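Local coordinates for protein glycosyl hydrolase family 26 (Bacteroides ovatus, PDB 4ZXO) that probably hydrolyses internal beta-1,4-mannosidic linkages of galactomannan, as a family 26 beta-mannanase of a gut bacterium that breaks down this polysaccharide, at residues Arg47-Gly55 with Pro314-Val325; Gly59-Leu70 with Arg94-Arg105. All coordinates share one frame; numbering follows the deposited sequence.

Contact 1. Residues Arg47-Gly55 with Pro314-Val325; sequences RSDVKSVCG and PYPGQVSADDFV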
# COMPACT_ATOMS: atom_id res chain seq x y z
N ARG A 47 -4.82 3.69 -19.86
CA ARG A 47 -5.77 2.58 -19.65
C ARG A 47 -5.74 2.12 -18.20
O ARG A 47 -4.74 2.36 -17.50
CB ARG A 47 -5.47 1.40 -20.61
CG ARG A 47 -6.51 0.30 -20.63
CD ARG A 47 -6.36 -0.58 -21.87
NE ARG A 47 -7.27 -1.69 -21.84
CZ ARG A 47 -7.35 -2.61 -22.80
NH1 ARG A 47 -6.54 -2.58 -23.84
NH2 ARG A 47 -8.22 -3.58 -22.67
N SER A 48 -6.87 1.54 -17.73
CA SER A 48 -7.09 1.16 -16.33
C SER A 48 -8.26 0.20 -16.30
O SER A 48 -9.33 0.56 -16.84
CB SER A 48 -7.44 2.39 -15.51
OG SER A 48 -8.17 2.01 -14.33
N ASP A 49 -8.12 -1.01 -15.73
CA ASP A 49 -9.30 -1.89 -15.69
C ASP A 49 -10.40 -1.25 -14.83
O ASP A 49 -11.61 -1.40 -15.13
CB ASP A 49 -8.95 -3.25 -15.15
CG ASP A 49 -8.33 -4.15 -16.19
OD1 ASP A 49 -8.26 -3.75 -17.38
OD2 ASP A 49 -7.99 -5.28 -15.80
N VAL A 50 -10.01 -0.54 -13.78
CA VAL A 50 -11.03 0.16 -12.97
C VAL A 50 -11.78 1.23 -13.75
O VAL A 50 -13.02 1.24 -13.77
CB VAL A 50 -10.37 0.77 -11.69
CG1 VAL A 50 -11.32 1.71 -10.98
CG2 VAL A 50 -9.97 -0.40 -10.78
N LYS A 51 -11.06 2.10 -14.45
CA LYS A 51 -11.72 3.11 -15.23
C LYS A 51 -12.53 2.50 -16.35
O LYS A 51 -13.63 2.96 -16.65
CB LYS A 51 -10.67 4.11 -15.79
CG LYS A 51 -11.27 5.31 -16.55
CD LYS A 51 -10.18 6.28 -16.92
CE LYS A 51 -10.68 7.43 -17.80
NZ LYS A 51 -10.61 7.01 -19.24
N SER A 52 -12.04 1.41 -16.96
CA SER A 52 -12.79 0.78 -18.06
C SER A 52 -14.13 0.27 -17.57
O SER A 52 -15.07 0.18 -18.37
CB SER A 52 -12.01 -0.38 -18.67
OG SER A 52 -10.91 0.10 -19.39
N VAL A 53 -14.22 -0.05 -16.27
CA VAL A 53 -15.52 -0.53 -15.76
C VAL A 53 -16.41 0.59 -15.24
O VAL A 53 -17.57 0.71 -15.62
CB VAL A 53 -15.34 -1.58 -14.65
CG1 VAL A 53 -16.68 -1.92 -13.93
CG2 VAL A 53 -14.72 -2.82 -15.25
N CYS A 54 -15.87 1.45 -14.39
CA CYS A 54 -16.72 2.44 -13.74
C CYS A 54 -16.56 3.86 -14.29
O CYS A 54 -17.37 4.71 -13.91
CB CYS A 54 -16.47 2.48 -12.22
SG CYS A 54 -14.91 3.34 -11.72
N GLY A 55 -15.57 4.13 -15.14
CA GLY A 55 -15.44 5.42 -15.78
C GLY A 55 -14.54 6.40 -15.08
O GLY A 55 -14.34 7.51 -15.60
N PRO A 314 -12.50 -5.61 -11.09
CA PRO A 314 -13.13 -6.12 -12.29
C PRO A 314 -12.48 -5.59 -13.56
O PRO A 314 -11.60 -4.70 -13.52
CB PRO A 314 -14.57 -5.62 -12.16
CG PRO A 314 -14.49 -4.39 -11.37
CD PRO A 314 -13.30 -4.55 -10.43
N TYR A 315 -12.98 -6.10 -14.68
CA TYR A 315 -12.65 -5.58 -16.00
C TYR A 315 -13.92 -5.74 -16.81
O TYR A 315 -14.83 -6.45 -16.37
CB TYR A 315 -11.48 -6.35 -16.62
CG TYR A 315 -11.65 -7.85 -16.64
CD1 TYR A 315 -12.31 -8.48 -17.69
CD2 TYR A 315 -11.15 -8.62 -15.62
CE1 TYR A 315 -12.45 -9.84 -17.70
CE2 TYR A 315 -11.28 -9.98 -15.63
CZ TYR A 315 -11.92 -10.58 -16.66
OH TYR A 315 -12.03 -11.96 -16.65
N PRO A 316 -13.99 -5.13 -18.00
CA PRO A 316 -15.25 -5.24 -18.73
C PRO A 316 -15.73 -6.68 -19.03
O PRO A 316 -14.98 -7.52 -19.55
CB PRO A 316 -14.94 -4.47 -20.03
CG PRO A 316 -13.95 -3.41 -19.57
CD PRO A 316 -13.06 -4.17 -18.62
N GLY A 317 -16.98 -6.98 -18.66
CA GLY A 317 -17.52 -8.31 -18.89
C GLY A 317 -17.33 -9.25 -17.70
O GLY A 317 -17.94 -10.31 -17.63
N GLN A 318 -16.50 -8.86 -16.75
CA GLN A 318 -16.25 -9.72 -15.59
C GLN A 318 -17.53 -9.79 -14.77
O GLN A 318 -18.28 -8.80 -14.73
CB GLN A 318 -15.07 -9.18 -14.77
CG GLN A 318 -14.39 -10.24 -13.86
CD GLN A 318 -15.09 -10.38 -12.51
OE1 GLN A 318 -15.71 -9.41 -12.03
NE2 GLN A 318 -14.98 -11.57 -11.86
N VAL A 319 -17.79 -10.95 -14.14
CA VAL A 319 -19.11 -11.17 -13.54
C VAL A 319 -19.48 -10.17 -12.46
O VAL A 319 -20.67 -9.92 -12.27
CB VAL A 319 -19.28 -12.61 -12.97
CG1 VAL A 319 -19.21 -13.67 -14.11
CG2 VAL A 319 -18.32 -12.92 -11.84
N SER A 320 -18.48 -9.56 -11.80
CA SER A 320 -18.80 -8.60 -10.73
C SER A 320 -18.80 -7.16 -11.22
O SER A 320 -18.98 -6.26 -10.42
CB SER A 320 -17.82 -8.71 -9.55
OG SER A 320 -16.53 -8.12 -9.82
N ALA A 321 -18.65 -6.94 -12.53
CA ALA A 321 -18.45 -5.55 -12.99
C ALA A 321 -19.63 -4.61 -12.76
O ALA A 321 -19.43 -3.49 -12.27
CB ALA A 321 -18.08 -5.54 -14.45
N ASP A 322 -20.83 -5.05 -13.08
CA ASP A 322 -21.99 -4.19 -12.84
C ASP A 322 -22.10 -3.82 -11.37
O ASP A 322 -22.41 -2.69 -11.04
CB ASP A 322 -23.28 -4.88 -13.29
CG ASP A 322 -23.38 -4.98 -14.79
OD1 ASP A 322 -22.67 -4.23 -15.49
OD2 ASP A 322 -24.19 -5.79 -15.28
N ASP A 323 -21.81 -4.77 -10.48
CA ASP A 323 -21.93 -4.48 -9.06
C ASP A 323 -20.81 -3.53 -8.61
O ASP A 323 -21.01 -2.72 -7.70
CB ASP A 323 -21.87 -5.78 -8.23
CG ASP A 323 -22.11 -5.53 -6.76
OD1 ASP A 323 -23.23 -5.12 -6.42
OD2 ASP A 323 -21.19 -5.79 -5.95
N PHE A 324 -19.62 -3.65 -9.20
CA PHE A 324 -18.56 -2.69 -8.93
C PHE A 324 -19.00 -1.28 -9.34
O PHE A 324 -18.67 -0.30 -8.66
CB PHE A 324 -17.29 -3.08 -9.69
CG PHE A 324 -16.15 -2.14 -9.43
CD1 PHE A 324 -15.45 -2.20 -8.23
CD2 PHE A 324 -15.82 -1.17 -10.36
CE1 PHE A 324 -14.39 -1.33 -7.98
CE2 PHE A 324 -14.77 -0.26 -10.10
CZ PHE A 324 -14.04 -0.37 -8.91
N VAL A 325 -19.71 -1.16 -10.47
CA VAL A 325 -20.21 0.17 -10.85
C VAL A 325 -21.13 0.71 -9.74
O VAL A 325 -20.98 1.86 -9.34
CB VAL A 325 -20.96 0.14 -12.19
CG1 VAL A 325 -21.64 1.53 -12.43
CG2 VAL A 325 -19.96 -0.14 -13.34
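V53 CG1 lies anti to the backbone N (chi1 170°) and comes obliquely to the F324 ring, itself carried across to helix 49-54 by an extended first torsion (chi1 -179°); V53 CG2 is left for the loop. The evidence for this division is in the distances. V53 CG1 lies 3.7 Å from F324 CD2 and also touches A321 CB and V325 CG2, whereas V53 CG2 packs 3.4 Å from Y315 C and reaches the rings of P314 and P316. One valine thus fills the notch between the loop 314-320 and the helix that follows it. V50 CG1 adds a methyl at the edge of the F324 ring, near its plane, 4.0 Å from CZ. C54 brings CB to 3.9 Å from F324 CE2, and its SG sits 5.2 Å from the ring centroid, an oblique sulfur-aromatic contact.

The two short helical segments, 49-54 and 321-325, pass 9.5 Å apart at -82°, nearly perpendicular, so the contact is concentrated around V53 instead of running along both helices. In this TIM-barrel family it joins helix 49-54, in the connection between strands 27-32 and 60-64, to the chain that follows strand 295-300. Helix 49-54 begins with S48 as N-cap, its OG accepting from K51 N. In the loop, P314 CD lies over one face of the F324 ring, offset toward its rim. P316 sits inside a type II turn from Y315 to Q318, and its CG rests 3.7 Å from S52 CB.

At the first turn of helix 49-54, the D49 side chain runs alongside that of Y315, OD2 3.7 Å from Y315 CB. Its carboxylate is held from outside both segments, by W41 NE1 on OD1 and by N303 ND2 and I39 N on OD2.

Contact 2. Residues Gly59-Leu70 with Arg94-Arg105; sequences GVMSFDLGEIEL and RGGMISLSWHVR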
# COMPACT_ATOMS: atom_id res chain seq x y z
N GLY A 59 -8.93 6.42 -6.71
CA GLY A 59 -8.34 7.48 -5.92
C GLY A 59 -6.92 7.16 -5.48
O GLY A 59 -6.12 8.06 -5.24
N VAL A 60 -6.60 5.87 -5.34
CA VAL A 60 -5.24 5.43 -4.98
C VAL A 60 -4.73 4.46 -6.03
O VAL A 60 -5.47 3.57 -6.48
CB VAL A 60 -5.22 4.70 -3.64
CG1 VAL A 60 -3.79 4.25 -3.29
CG2 VAL A 60 -5.79 5.56 -2.49
N MET A 61 -3.47 4.61 -6.39
CA MET A 61 -2.79 3.58 -7.18
C MET A 61 -1.56 3.17 -6.44
O MET A 61 -0.91 4.01 -5.81
CB MET A 61 -2.40 4.11 -8.55
CG MET A 61 -3.62 4.32 -9.42
SD MET A 61 -3.18 5.07 -11.00
CE MET A 61 -4.83 5.44 -11.62
N SER A 62 -1.27 1.87 -6.44
CA SER A 62 -0.01 1.42 -5.83
C SER A 62 0.81 0.67 -6.85
O SER A 62 0.30 0.13 -7.84
CB SER A 62 -0.27 0.53 -4.56
OG SER A 62 -1.06 -0.60 -4.87
N PHE A 63 2.10 0.63 -6.57
CA PHE A 63 3.05 -0.06 -7.43
C PHE A 63 4.11 -0.65 -6.51
O PHE A 63 4.15 -0.32 -5.33
CB PHE A 63 3.70 0.89 -8.47
CG PHE A 63 2.69 1.70 -9.28
CD1 PHE A 63 2.12 1.18 -10.45
CD2 PHE A 63 2.30 2.95 -8.83
CE1 PHE A 63 1.19 1.91 -11.15
CE2 PHE A 63 1.38 3.74 -9.53
CZ PHE A 63 0.81 3.20 -10.70
N ASP A 64 4.99 -1.49 -7.06
CA ASP A 64 5.99 -2.16 -6.21
C ASP A 64 7.38 -1.82 -6.65
O ASP A 64 7.66 -1.72 -7.85
CB ASP A 64 5.76 -3.67 -6.23
CG ASP A 64 6.32 -4.35 -4.97
OD1 ASP A 64 5.54 -4.50 -4.01
OD2 ASP A 64 7.55 -4.64 -4.90
N LEU A 65 8.26 -1.61 -5.66
CA LEU A 65 9.66 -1.30 -5.95
C LEU A 65 10.59 -2.53 -5.87
O LEU A 65 11.79 -2.39 -6.04
CB LEU A 65 10.17 -0.21 -5.02
CG LEU A 65 9.44 1.10 -5.15
CD1 LEU A 65 10.06 2.16 -4.21
CD2 LEU A 65 9.35 1.60 -6.63
N GLY A 66 10.03 -3.72 -5.67
CA GLY A 66 10.86 -4.91 -5.58
C GLY A 66 11.78 -5.02 -6.77
O GLY A 66 11.35 -4.88 -7.93
N GLU A 67 13.06 -5.28 -6.46
CA GLU A 67 14.22 -5.41 -7.38
C GLU A 67 14.84 -4.08 -7.76
O GLU A 67 15.87 -4.07 -8.41
CB GLU A 67 13.91 -6.25 -8.63
CG GLU A 67 13.47 -7.67 -8.25
CD GLU A 67 13.41 -8.60 -9.43
OE1 GLU A 67 13.93 -8.29 -10.53
OE2 GLU A 67 12.87 -9.70 -9.27
N ILE A 68 14.32 -2.94 -7.29
CA ILE A 68 15.07 -1.70 -7.50
C ILE A 68 16.43 -1.81 -6.86
O ILE A 68 17.42 -1.24 -7.39
CB ILE A 68 14.29 -0.45 -6.98
CG1 ILE A 68 14.86 0.84 -7.68
CG2 ILE A 68 14.33 -0.38 -5.43
CD1 ILE A 68 13.90 1.97 -7.69
N GLU A 69 16.52 -2.58 -5.78
CA GLU A 69 17.78 -2.76 -5.05
C GLU A 69 18.84 -3.45 -5.89
O GLU A 69 20.04 -3.39 -5.52
CB GLU A 69 17.54 -3.57 -3.78
CG GLU A 69 16.89 -4.97 -3.99
CD GLU A 69 15.37 -4.96 -4.15
OE1 GLU A 69 14.76 -3.87 -4.29
OE2 GLU A 69 14.78 -6.09 -4.18
N LEU A 70 18.41 -4.19 -6.93
CA LEU A 70 19.36 -4.87 -7.83
C LEU A 70 19.95 -3.96 -8.89
O LEU A 70 20.83 -4.38 -9.65
CB LEU A 70 18.70 -6.02 -8.51
CG LEU A 70 18.11 -7.07 -7.56
CD1 LEU A 70 17.54 -8.27 -8.34
CD2 LEU A 70 19.11 -7.60 -6.57
N ARG A 94 -3.56 14.09 -11.81
CA ARG A 94 -5.02 14.05 -11.87
C ARG A 94 -5.60 14.18 -10.46
O ARG A 94 -6.81 14.23 -10.30
CB ARG A 94 -5.49 12.77 -12.60
CG ARG A 94 -5.26 11.45 -11.89
CD ARG A 94 -5.86 10.26 -12.67
NE ARG A 94 -5.18 10.01 -13.96
CZ ARG A 94 -4.20 9.10 -14.15
NH1 ARG A 94 -3.73 8.34 -13.14
NH2 ARG A 94 -3.67 8.98 -15.38
N GLY A 95 -4.74 14.28 -9.44
CA GLY A 95 -5.23 14.48 -8.08
C GLY A 95 -5.34 13.23 -7.21
O GLY A 95 -5.78 13.32 -6.04
N GLY A 96 -4.92 12.09 -7.73
CA GLY A 96 -5.00 10.87 -6.91
C GLY A 96 -3.79 10.68 -6.02
O GLY A 96 -2.79 11.43 -6.10
N MET A 97 -3.88 9.62 -5.20
CA MET A 97 -2.82 9.26 -4.26
C MET A 97 -1.98 8.10 -4.81
O MET A 97 -2.49 7.29 -5.64
CB MET A 97 -3.43 8.81 -2.90
CG MET A 97 -2.42 8.87 -1.78
SD MET A 97 -3.08 8.11 -0.29
CE MET A 97 -2.47 6.42 -0.49
N ILE A 98 -0.72 8.02 -4.34
CA ILE A 98 0.16 6.91 -4.68
C ILE A 98 0.68 6.20 -3.47
O ILE A 98 1.06 6.82 -2.51
CB ILE A 98 1.38 7.42 -5.52
CG1 ILE A 98 0.92 8.06 -6.84
CG2 ILE A 98 2.43 6.28 -5.78
CD1 ILE A 98 0.73 9.57 -6.77
N SER A 99 0.67 4.86 -3.51
CA SER A 99 1.34 4.08 -2.49
C SER A 99 2.34 3.13 -3.14
O SER A 99 2.15 2.72 -4.29
CB SER A 99 0.32 3.28 -1.66
OG SER A 99 1.00 2.58 -0.61
N LEU A 100 3.44 2.84 -2.46
CA LEU A 100 4.46 1.92 -3.00
C LEU A 100 4.76 0.84 -1.98
O LEU A 100 5.04 1.18 -0.80
CB LEU A 100 5.76 2.67 -3.32
CG LEU A 100 5.55 3.70 -4.43
CD1 LEU A 100 6.81 4.57 -4.52
CD2 LEU A 100 5.30 3.05 -5.79
N SER A 101 4.69 -0.41 -2.40
CA SER A 101 5.17 -1.50 -1.57
C SER A 101 6.57 -1.92 -2.04
O SER A 101 7.07 -1.40 -3.04
CB SER A 101 4.19 -2.68 -1.60
OG SER A 101 3.81 -2.94 -2.93
N TRP A 102 7.19 -2.85 -1.32
CA TRP A 102 8.58 -3.21 -1.64
C TRP A 102 8.79 -4.68 -1.37
O TRP A 102 9.22 -5.07 -0.24
CB TRP A 102 9.57 -2.37 -0.76
CG TRP A 102 11.00 -2.46 -1.20
CD1 TRP A 102 11.48 -2.84 -2.44
CD2 TRP A 102 12.14 -2.13 -0.41
NE1 TRP A 102 12.87 -2.79 -2.44
CE2 TRP A 102 13.29 -2.37 -1.21
CE3 TRP A 102 12.30 -1.71 0.91
CZ2 TRP A 102 14.60 -2.17 -0.74
CZ3 TRP A 102 13.61 -1.48 1.38
CH2 TRP A 102 14.76 -1.70 0.54
N HIS A 103 8.52 -5.50 -2.38
CA HIS A 103 8.84 -6.92 -2.23
C HIS A 103 10.35 -7.13 -2.52
O HIS A 103 10.78 -7.59 -3.62
CB HIS A 103 7.97 -7.78 -3.17
CG HIS A 103 6.56 -7.93 -2.70
ND1 HIS A 103 5.60 -6.95 -2.85
CD2 HIS A 103 5.93 -9.00 -2.16
CE1 HIS A 103 4.43 -7.42 -2.41
NE2 HIS A 103 4.62 -8.65 -1.97
N VAL A 104 11.15 -6.75 -1.52
CA VAL A 104 12.60 -6.70 -1.65
C VAL A 104 13.20 -8.11 -1.61
O VAL A 104 12.72 -9.01 -0.89
CB VAL A 104 13.17 -5.81 -0.51
CG1 VAL A 104 12.68 -6.26 0.89
CG2 VAL A 104 14.69 -5.62 -0.53
N ARG A 105 14.26 -8.26 -2.41
CA ARG A 105 15.00 -9.51 -2.46
C ARG A 105 15.59 -9.86 -1.08
O ARG A 105 15.72 -9.01 -0.17
CB ARG A 105 16.14 -9.40 -3.49
CG ARG A 105 15.72 -9.08 -4.91
CD ARG A 105 14.96 -10.18 -5.63
NE ARG A 105 15.81 -11.38 -5.83
CZ ARG A 105 15.43 -12.44 -6.51
NH1 ARG A 105 14.27 -12.47 -7.11
NH2 ARG A 105 16.24 -13.49 -6.62
O HOH W 1 11.79 -10.81 -7.00
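D64 OD1 is gripped by two side chains at and just beyond strand 97-101: S101 OG donates at 2.6 Å and H103 ND1 at 2.7 Å, arriving from opposite faces of the carboxylate plane. The histidine bond is fairly straight, 164° at the hydrogen, and lies in the imidazole plane, although it meets the oxygen from above the carboxylate. D64 OD2 is equally engaged. H103 N reaches its syn lone pair at 2.8 Å, and G66 N meets its anti side, closing an Asx turn. With CG anti to the backbone N (chi1 -156°), the carboxylate is carried toward S101 and H103, and the bonds from ND1 and N hold H103 at two points. An alanine here would probably leave all four donors without their acceptor and the H103 ring freer to turn.

A second carboxylate clasps the following loop. E69 OE1 takes W102 NE1 at 2.9 Å, in the indole plane, and OE2 takes R105 N at 2.8 Å. Further out, water 1 joins E67 OE2 to R105 NH1; the direct salt bridge between these two atoms is long (3.8 Å), and R105 NH2 donates to G110 O.

Strands 60-64 and 97-101 pair in parallel register, V60 beside M97 through D64 beside S101. V60 and M97 side chains lie side by side, CG1 to CE 3.8 Å, whereas F63 CB meets L100 CD2 on the other face.

The pair belongs to the parallel barrel of a TIM-barrel family, between strands 27-32 and 159-162, and the D64 cluster lies at the C-terminal strand ends, where such barrels have their active site. Helix 81-93 makes the beta-alpha-beta crossover and packs on M61 and F63, strand 295-300 touches V60, S62 and M97, and helix 132-147 packs against L65, I68 and W102.

In the fold
Contact 1 and contact 2 adjoin in sequence yet stand about 22 Å apart, centre to centre. Helix 49-54 of contact 1 runs on to strand 60-64 of contact 2, and 97-101 follows after helix 81-93; contact 2 is thus nested in the long loop that contact 1 closes between 47-55 and 314-325. Contact 2 lies about 7 Å from the centre of the chain, within the parallel sheet of the barrel, while contact 1 is some 21 Å out, partly buried and near the potassium ion, which is about 8 Å from the C54 side chain. Contact 2 supplies one strand pair of the barrel wall, and contact 1 brings the chain after strand 295-300 back against helix 49-54.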